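Local atomic coordinates of protocatechuate decarboxylase (Klebsiella pneumoniae, PDB entry 5O3M), a protein that probably decarboxylates protocatechuate (3,4-dihydroxybenzoate) to catechol, as a lyase of the UbiD family, whose members use a prenylated flavin cofactor. Residues Gly57-His61 with Ile62-Gly66; Ile210-Phe213 with Arg214-Ala217; Asp500-Pro503 with Arg504-Ala507. All blocks are in the same frame, centred on the assembly; numbering follows the deposited sequence.

Contact 1 of 3, residues Gly57-His61 with Ile62-Gly66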
loop_
_atom_site.group_PDB
_atom_site.type_symbol
_atom_site.label_atom_id
_atom_site.label_comp_id
_atom_site.label_asym_id
_atom_site.label_seq_id
_atom_site.Cartn_x
_atom_site.Cartn_y
_atom_site.Cartn_z
ATOM N N GLY A 57 -43.002 -7.442 -14.801
ATOM C CA GLY A 57 -42.677 -8.721 -14.193
ATOM C C GLY A 57 -42.626 -9.848 -15.201
ATOM O O GLY A 57 -41.840 -10.788 -15.052
ATOM N N VAL A 58 -43.458 -9.771 -16.240
ATOM C CA VAL A 58 -43.424 -10.771 -17.301
ATOM C C VAL A 58 -42.143 -10.630 -18.116
ATOM O O VAL A 58 -41.401 -11.598 -18.311
ATOM C CB VAL A 58 -44.680 -10.651 -18.181
ATOM C CG1 VAL A 58 -44.523 -11.439 -19.487
ATOM C CG2 VAL A 58 -45.917 -11.114 -17.405
ATOM N N TYR A 59 -41.857 -9.419 -18.600
ATOM C CA TYR A 59 -40.691 -9.258 -19.460
ATOM C C TYR A 59 -39.376 -9.438 -18.695
ATOM O O TYR A 59 -38.362 -9.815 -19.299
ATOM C CB TYR A 59 -40.738 -7.899 -20.165
ATOM C CG TYR A 59 -39.826 -7.869 -21.362
ATOM C CD1 TYR A 59 -40.090 -8.680 -22.471
ATOM C CD2 TYR A 59 -38.699 -7.048 -21.394
ATOM C CE1 TYR A 59 -39.263 -8.675 -23.583
ATOM C CE2 TYR A 59 -37.860 -7.035 -22.506
ATOM C CZ TYR A 59 -38.151 -7.854 -23.600
ATOM O OH TYR A 59 -37.336 -7.874 -24.717
ATOM N N ARG A 60 -39.379 -9.203 -17.382
ATOM C CA ARG A 60 -38.226 -9.542 -16.550
ATOM C C ARG A 60 -37.731 -10.951 -16.852
ATOM O O ARG A 60 -36.522 -11.185 -16.943
ATOM C CB ARG A 60 -38.594 -9.398 -15.066
ATOM C CG ARG A 60 -37.522 -9.843 -14.067
ATOM C CD ARG A 60 -37.663 -11.328 -13.700
ATOM N NE ARG A 60 -36.721 -11.732 -12.652
ATOM C CZ ARG A 60 -37.020 -11.742 -11.351
ATOM N NH1 ARG A 60 -38.232 -11.386 -10.944
ATOM N NH2 ARG A 60 -36.122 -12.121 -10.455
ATOM N N HIS A 61 -38.657 -11.903 -17.036
ATOM C CA HIS A 61 -38.260 -13.276 -17.341
ATOM C C HIS A 61 -37.890 -13.465 -18.802
ATOM O O HIS A 61 -37.051 -14.318 -19.108
ATOM C CB HIS A 61 -39.372 -14.268 -16.980
ATOM C CG HIS A 61 -39.626 -14.371 -15.510
ATOM N ND1 HIS A 61 -38.775 -15.040 -14.655
ATOM C CD2 HIS A 61 -40.618 -13.867 -14.739
ATOM C CE1 HIS A 61 -39.236 -14.949 -13.422
ATOM N NE2 HIS A 61 -40.352 -14.242 -13.445
ATOM N N ILE A 62 -38.493 -12.698 -19.710
ATOM C CA ILE A 62 -38.412 -13.028 -21.137
ATOM C C ILE A 62 -37.246 -12.318 -21.820
ATOM O O ILE A 62 -36.540 -12.933 -22.626
ATOM C CB ILE A 62 -39.762 -12.728 -21.835
ATOM C CG1 ILE A 62 -40.802 -13.788 -21.435
ATOM C CG2 ILE A 62 -39.603 -12.680 -23.371
ATOM C CD1 ILE A 62 -42.174 -13.568 -21.988
ATOM N N GLY A 63 -36.999 -11.034 -21.515
ATOM C CA GLY A 63 -35.907 -10.340 -22.180
ATOM C C GLY A 63 -35.373 -9.029 -21.615
ATOM O O GLY A 63 -34.719 -8.282 -22.349
ATOM N N ALA A 64 -35.595 -8.737 -20.328
ATOM C CA ALA A 64 -35.099 -7.481 -19.763
ATOM C C ALA A 64 -33.570 -7.446 -19.744
ATOM O O ALA A 64 -32.953 -6.431 -20.102
ATOM C CB ALA A 64 -35.673 -7.270 -18.358
ATOM N N GLY A 65 -32.938 -8.549 -19.328
ATOM C CA GLY A 65 -31.477 -8.651 -19.363
ATOM C C GLY A 65 -30.762 -7.577 -18.531
ATOM O O GLY A 65 -31.341 -6.932 -17.647
ATOM N N GLY A 66 -29.472 -7.399 -18.837
ATOM C CA GLY A 66 -28.689 -6.362 -18.178
ATOM C C GLY A 66 -28.549 -6.641 -16.690
ATOM O O GLY A 66 -28.468 -7.795 -16.258
#
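The C-terminal end of helix 54-62 is where Tyr59 meets Gly63 and Ala64; the helix ends here, Gly63 being the first residue to leave helical backbone angles. Tyr59 O holds this end together. Gly63 N gives Tyr59 O the regular i to i+4 bond, 2.9 Å long, nearly straight at 168° and in the carbonyl plane. Ala64 N adds an i to i+5 bond to Tyr59 O at 3.1 Å, coming from above that plane and more bent. A weak bond from Ile62 N is the third. The last carbonyls of a helix have no further helical N-H groups ahead of them; here Tyr59 O receives both Gly63 N and Ala64 N as the chain turns away.

The side chain of Tyr59 follows the chain round the turn. With CG anti to the backbone N (chi1 -162°), the ring lies along the departing backbone, and Gly63 CA sits over one face, 4.0 Å from the Tyr59 ring centroid, in a CH-pi contact. Tyr59 CE2 comes within 3.3 Å of Gly63 C. Glycine suits this place because a beta carbon here would run into Tyr59 OH. Ile62 CG2 touches Tyr59 CE1 at 4.0 Å, its side chain crossing that of the tyrosine at about a right angle. One turn apart, Val58 and Ile62 run side by side, Val58 CG1 being 4.0 Å from Ile62 CD1. The methyl of Ala64 rests near the helix backbone, with CB 3.9 Å from Arg60 CA.

Strand 77-80 lies against this end of the helix: Met78 touches Tyr59 and Ile62, and Phe80 touches Val58. Tyr59 OH is hydrogen-bonded to Pro76 O, just ahead of that strand, and Phe506 and Phe511 of the second subunit pack on Val58 and Ile62.

Contact 2 of 3, residues Ile210-Phe213 with Arg214-Ala217; sequences IEVF and RQKA
Arg214 meets Glu211 one turn back on helix 209-219, and its backbone N closes the helical bond to Ile210 O at 2.9 Å. The guanidinium comes alongside the carboxylate by its edge. Arg214 NE points almost straight at Glu211 OE1, 3.1 Å away with an N-H...O angle of 175°, while Arg214 NH2 adds a weak second bond to Glu211 OE2 at 3.5 Å. The oxygen OE1 lies in the guanidinium plane but is itself met from above the carboxylate plane, and the two flat groups are turned 43° against each other. A bend in the arginine chain at chi3 (57°) and one in the glutamate at chi2 bring the groups together. Arg214 NH1 serves a second acid, Glu218, so this cation lies between two carboxylates of its own helix, which would be expected to favour its charged state.

Gln215 follows with its N bonded to Glu211 O. The amide nitrogen Gln215 NE2 comes 3.2 Å from Glu211 OE2, but at an angle too poor for a hydrogen bond; a polar, uncharged side chain suits this exposed turn. Lys216 N binds Val212 O at 3.2 Å. The lysine chain is bent at chi3, and NZ forms a salt bridge with Asp178. Ala217 N completes the series with Phe213 O at 3.0 Å. The small methyl of Ala217 suits a buried position where the helix approaches Leu224, a residue that Phe213 also touches.

Ile210 touches strands 168-177, 185-196 and 224-230, and Phe213 the last two, whereas Gln215 is exposed. This is the pattern of an amphipathic alpha helix laid on an antiparallel sheet, with an i to i+3 salt bridge along its flank.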
loop_
_atom_site.group_PDB
_atom_site.type_symbol
_atom_site.label_atom_id
_atom_site.label_comp_id
_atom_site.label_asym_id
_atom_site.label_seq_id
_atom_site.Cartn_x
_atom_site.Cartn_y
_atom_site.Cartn_z
ATOM N N ILE A 210 -31.907 21.541 -23.714
ATOM C CA ILE A 210 -33.340 21.719 -23.499
ATOM C C ILE A 210 -33.608 22.306 -22.116
ATOM O O ILE A 210 -34.529 23.117 -21.945
ATOM C CB ILE A 210 -34.082 20.384 -23.720
ATOM C CG1 ILE A 210 -35.581 20.536 -23.441
ATOM C CG2 ILE A 210 -33.478 19.298 -22.856
ATOM C CD1 ILE A 210 -36.353 19.246 -23.626
ATOM N N GLU A 211 -32.806 21.954 -21.134
ATOM C CA GLU A 211 -33.010 22.459 -19.798
ATOM C C GLU A 211 -32.652 23.913 -19.715
ATOM O O GLU A 211 -33.212 24.646 -18.949
ATOM C CB GLU A 211 -32.193 21.683 -18.799
ATOM C CG GLU A 211 -31.908 22.437 -17.530
ATOM C CD GLU A 211 -33.062 22.411 -16.595
ATOM O OE1 GLU A 211 -34.136 22.005 -17.011
ATOM O OE2 GLU A 211 -32.911 22.779 -15.447
ATOM N N VAL A 212 -31.708 24.321 -20.534
ATOM C CA VAL A 212 -31.287 25.688 -20.580
ATOM C C VAL A 212 -32.358 26.503 -21.272
ATOM O O VAL A 212 -32.575 27.644 -20.941
ATOM C CB VAL A 212 -29.966 25.815 -21.326
ATOM C CG1 VAL A 212 -29.840 27.173 -21.934
ATOM C CG2 VAL A 212 -28.818 25.541 -20.398
ATOM N N PHE A 213 -33.031 25.917 -22.238
ATOM C CA PHE A 213 -34.111 26.599 -22.887
ATOM C C PHE A 213 -35.187 26.790 -21.823
ATOM O O PHE A 213 -35.722 27.851 -21.662
ATOM C CB PHE A 213 -34.726 25.760 -23.985
ATOM C CG PHE A 213 -33.821 25.430 -25.116
ATOM C CD1 PHE A 213 -32.664 26.098 -25.324
ATOM C CD2 PHE A 213 -34.167 24.452 -25.991
ATOM C CE1 PHE A 213 -31.870 25.791 -26.383
ATOM C CE2 PHE A 213 -33.385 24.144 -27.050
ATOM C CZ PHE A 213 -32.230 24.810 -27.245
ATOM N N ARG A 214 -35.503 25.738 -21.104
ATOM C CA ARG A 214 -36.522 25.807 -20.087
ATOM C C ARG A 214 -36.312 26.893 -19.061
ATOM O O ARG A 214 -37.213 27.623 -18.752
ATOM C CB ARG A 214 -36.644 24.481 -19.380
ATOM C CG ARG A 214 -37.934 24.317 -18.640
ATOM C CD ARG A 214 -37.851 23.240 -17.601
ATOM N NE ARG A 214 -36.802 23.492 -16.659
ATOM C CZ ARG A 214 -36.881 24.370 -15.691
ATOM N NH1 ARG A 214 -37.953 25.072 -15.536
ATOM N NH2 ARG A 214 -35.878 24.534 -14.882
ATOM N N GLN A 215 -35.127 26.946 -18.496
ATOM C CA GLN A 215 -34.795 27.961 -17.497
ATOM C C GLN A 215 -34.967 29.373 -18.047
ATOM O O GLN A 215 -35.484 30.253 -17.352
ATOM C CB GLN A 215 -33.368 27.756 -16.999
ATOM C CG GLN A 215 -33.223 26.596 -16.049
ATOM C CD GLN A 215 -31.783 26.171 -15.883
ATOM O OE1 GLN A 215 -30.944 26.423 -16.750
ATOM N NE2 GLN A 215 -31.486 25.519 -14.768
ATOM N N LYS A 216 -34.524 29.608 -19.287
ATOM C CA LYS A 216 -34.674 30.923 -19.906
ATOM C C LYS A 216 -36.140 31.284 -20.078
ATOM O O LYS A 216 -36.522 32.451 -19.939
ATOM C CB LYS A 216 -33.965 30.958 -21.259
ATOM C CG LYS A 216 -34.263 32.205 -22.091
ATOM C CD LYS A 216 -33.616 32.119 -23.472
ATOM C CE LYS A 216 -32.157 31.692 -23.388
ATOM N NZ LYS A 216 -31.488 31.797 -24.711
ATOM N N ALA A 217 -36.974 30.294 -20.406
ATOM C CA ALA A 217 -38.409 30.541 -20.471
ATOM C C ALA A 217 -38.983 30.761 -19.077
ATOM O O ALA A 217 -39.858 31.613 -18.885
ATOM C CB ALA A 217 -39.110 29.378 -21.179
#

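Contact 3 of 3, residues Asp500-Pro503 with Arg504-Ala507; sequences DVDP and RPFA
Asp502 OD1 accepts the backbone N-H of Arg504 in a 3.0 Å bond that is close to straight, 165°, and reaches the oxygen from above the carboxylate plane. A side-chain oxygen bonded to the backbone N two residues on is an Asx turn, and Asp502 has the short chain, with an acceptor oxygen on CG, that such a turn needs. CG stands anti to the backbone N (chi1 -174°), which carries the carboxylate forward over the following residues.

The arginine then folds back beside the same acid. The guanidinium of Arg504 turns a face to the carboxylate, Asp502 OD1 lying 3.5 Å above its plane, and Arg504 NH2 is 3.2 Å from Asp502 OD2. No N-H points at that oxygen, so this salt bridge rests on charge attraction alone.

Next comes a 3-10 turn, in which Phe506 N bonds to Pro503 O at 3.1 Å. Pro505 has no N-H to give and instead brings its CD to 3.4 Å from Asp502 O, as suits a proline in the first turn. The Phe506 ring presents its edge to Asp502 O and Pro503 O, and its CE1 meets Val501 CG2 at 4.2 Å.

His47 of the second subunit stacks edge-to-face with Phe506. Thus polar bonds shape the turn, and the Asp502-Arg504 ion pair stands at its more exposed side, while the Phe506 ring packs on the second subunit.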
loop_
_atom_site.group_PDB
_atom_site.type_symbol
_atom_site.label_atom_id
_atom_site.label_comp_id
_atom_site.label_asym_id
_atom_site.label_seq_id
_atom_site.Cartn_x
_atom_site.Cartn_y
_atom_site.Cartn_z
ATOM N N ASP A 500 -7.350 -24.565 -37.388
ATOM C CA ASP A 500 -8.451 -23.904 -38.066
ATOM C C ASP A 500 -9.219 -24.934 -38.875
ATOM O O ASP A 500 -8.634 -25.655 -39.694
ATOM C CB ASP A 500 -7.930 -22.804 -38.989
ATOM C CG ASP A 500 -7.595 -21.528 -38.250
ATOM O OD1 ASP A 500 -7.890 -21.430 -37.031
ATOM O OD2 ASP A 500 -7.025 -20.625 -38.903
ATOM N N VAL A 501 -10.524 -25.028 -38.640
ATOM C CA VAL A 501 -11.351 -25.903 -39.464
ATOM C C VAL A 501 -12.763 -25.347 -39.510
ATOM O O VAL A 501 -13.300 -24.881 -38.497
ATOM C CB VAL A 501 -11.363 -27.350 -38.941
ATOM C CG1 VAL A 501 -11.614 -27.342 -37.459
ATOM C CG2 VAL A 501 -12.468 -28.141 -39.641
ATOM N N ASP A 502 -13.352 -25.394 -40.692
ATOM C CA ASP A 502 -14.763 -25.095 -40.874
ATOM C C ASP A 502 -15.576 -26.248 -40.297
ATOM O O ASP A 502 -15.566 -27.348 -40.874
ATOM C CB ASP A 502 -15.085 -24.893 -42.367
ATOM C CG ASP A 502 -16.527 -24.420 -42.607
ATOM O OD1 ASP A 502 -17.313 -24.362 -41.638
ATOM O OD2 ASP A 502 -16.867 -24.097 -43.764
ATOM N N PRO A 503 -16.294 -26.054 -39.189
ATOM C CA PRO A 503 -17.081 -27.156 -38.617
ATOM C C PRO A 503 -18.399 -27.431 -39.329
ATOM O O PRO A 503 -19.020 -28.466 -39.051
ATOM C CB PRO A 503 -17.338 -26.674 -37.186
ATOM C CG PRO A 503 -17.468 -25.182 -37.354
ATOM C CD PRO A 503 -16.488 -24.800 -38.448
ATOM N N ARG A 504 -18.850 -26.553 -40.225
ATOM C CA ARG A 504 -20.211 -26.678 -40.746
ATOM C C ARG A 504 -20.436 -27.969 -41.521
ATOM O O ARG A 504 -21.442 -28.647 -41.262
ATOM C CB ARG A 504 -20.560 -25.446 -41.587
ATOM C CG ARG A 504 -20.573 -24.159 -40.766
ATOM C CD ARG A 504 -21.162 -22.969 -41.516
ATOM N NE ARG A 504 -20.389 -22.606 -42.703
ATOM C CZ ARG A 504 -19.378 -21.739 -42.723
ATOM N NH1 ARG A 504 -18.989 -21.127 -41.608
ATOM N NH2 ARG A 504 -18.747 -21.488 -43.865
ATOM N N PRO A 505 -19.570 -28.377 -42.450
ATOM C CA PRO A 505 -19.832 -29.630 -43.186
ATOM C C PRO A 505 -19.974 -30.850 -42.286
ATOM O O PRO A 505 -20.531 -31.864 -42.728
ATOM C CB PRO A 505 -18.612 -29.768 -44.113
ATOM C CG PRO A 505 -18.011 -28.413 -44.179
ATOM C CD PRO A 505 -18.321 -27.728 -42.869
ATOM N N PHE A 506 -19.478 -30.785 -41.044
ATOM C CA PHE A 506 -19.569 -31.911 -40.117
ATOM C C PHE A 506 -20.942 -32.045 -39.481
ATOM O O PHE A 506 -21.314 -33.148 -39.068
ATOM C CB PHE A 506 -18.510 -31.769 -39.026
ATOM C CG PHE A 506 -17.138 -32.038 -39.516
ATOM C CD1 PHE A 506 -16.365 -31.014 -40.032
ATOM C CD2 PHE A 506 -16.640 -33.326 -39.524
ATOM C CE1 PHE A 506 -15.104 -31.270 -40.520
ATOM C CE2 PHE A 506 -15.380 -33.590 -40.018
ATOM C CZ PHE A 506 -14.612 -32.565 -40.515
ATOM N N ALA A 507 -21.697 -30.947 -39.378
ATOM C CA ALA A 507 -23.038 -30.966 -38.787
ATOM C C ALA A 507 -23.856 -29.826 -39.379
ATOM O O ALA A 507 -24.226 -28.872 -38.686
ATOM C CB ALA A 507 -22.963 -30.860 -37.265
#

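In the fold
Along the chain the order is contact 1, contact 2, contact 3, each closing before the next opens. Contact 1 ends helix 54-62 in the UbiD N-terminal domain; contact 2 lies in helix 209-219, on the antiparallel strands of the Rift-related domain; contact 3 is in the tail after strand 475-482, before helix 508-512. None touches another within the chain. The centres of contacts 1 and 2 are about 36 Å apart. Those of contacts 1 and 3 are separated by about 35 Å, and those of contacts 2 and 3 by about 60 Å. Yet contacts 1 and 3 meet between chains, since Pro503 and Phe506 of the second subunit pack on residues 57-61. The C-terminal tail therefore links subunits, whereas contact 2 touches no other chain.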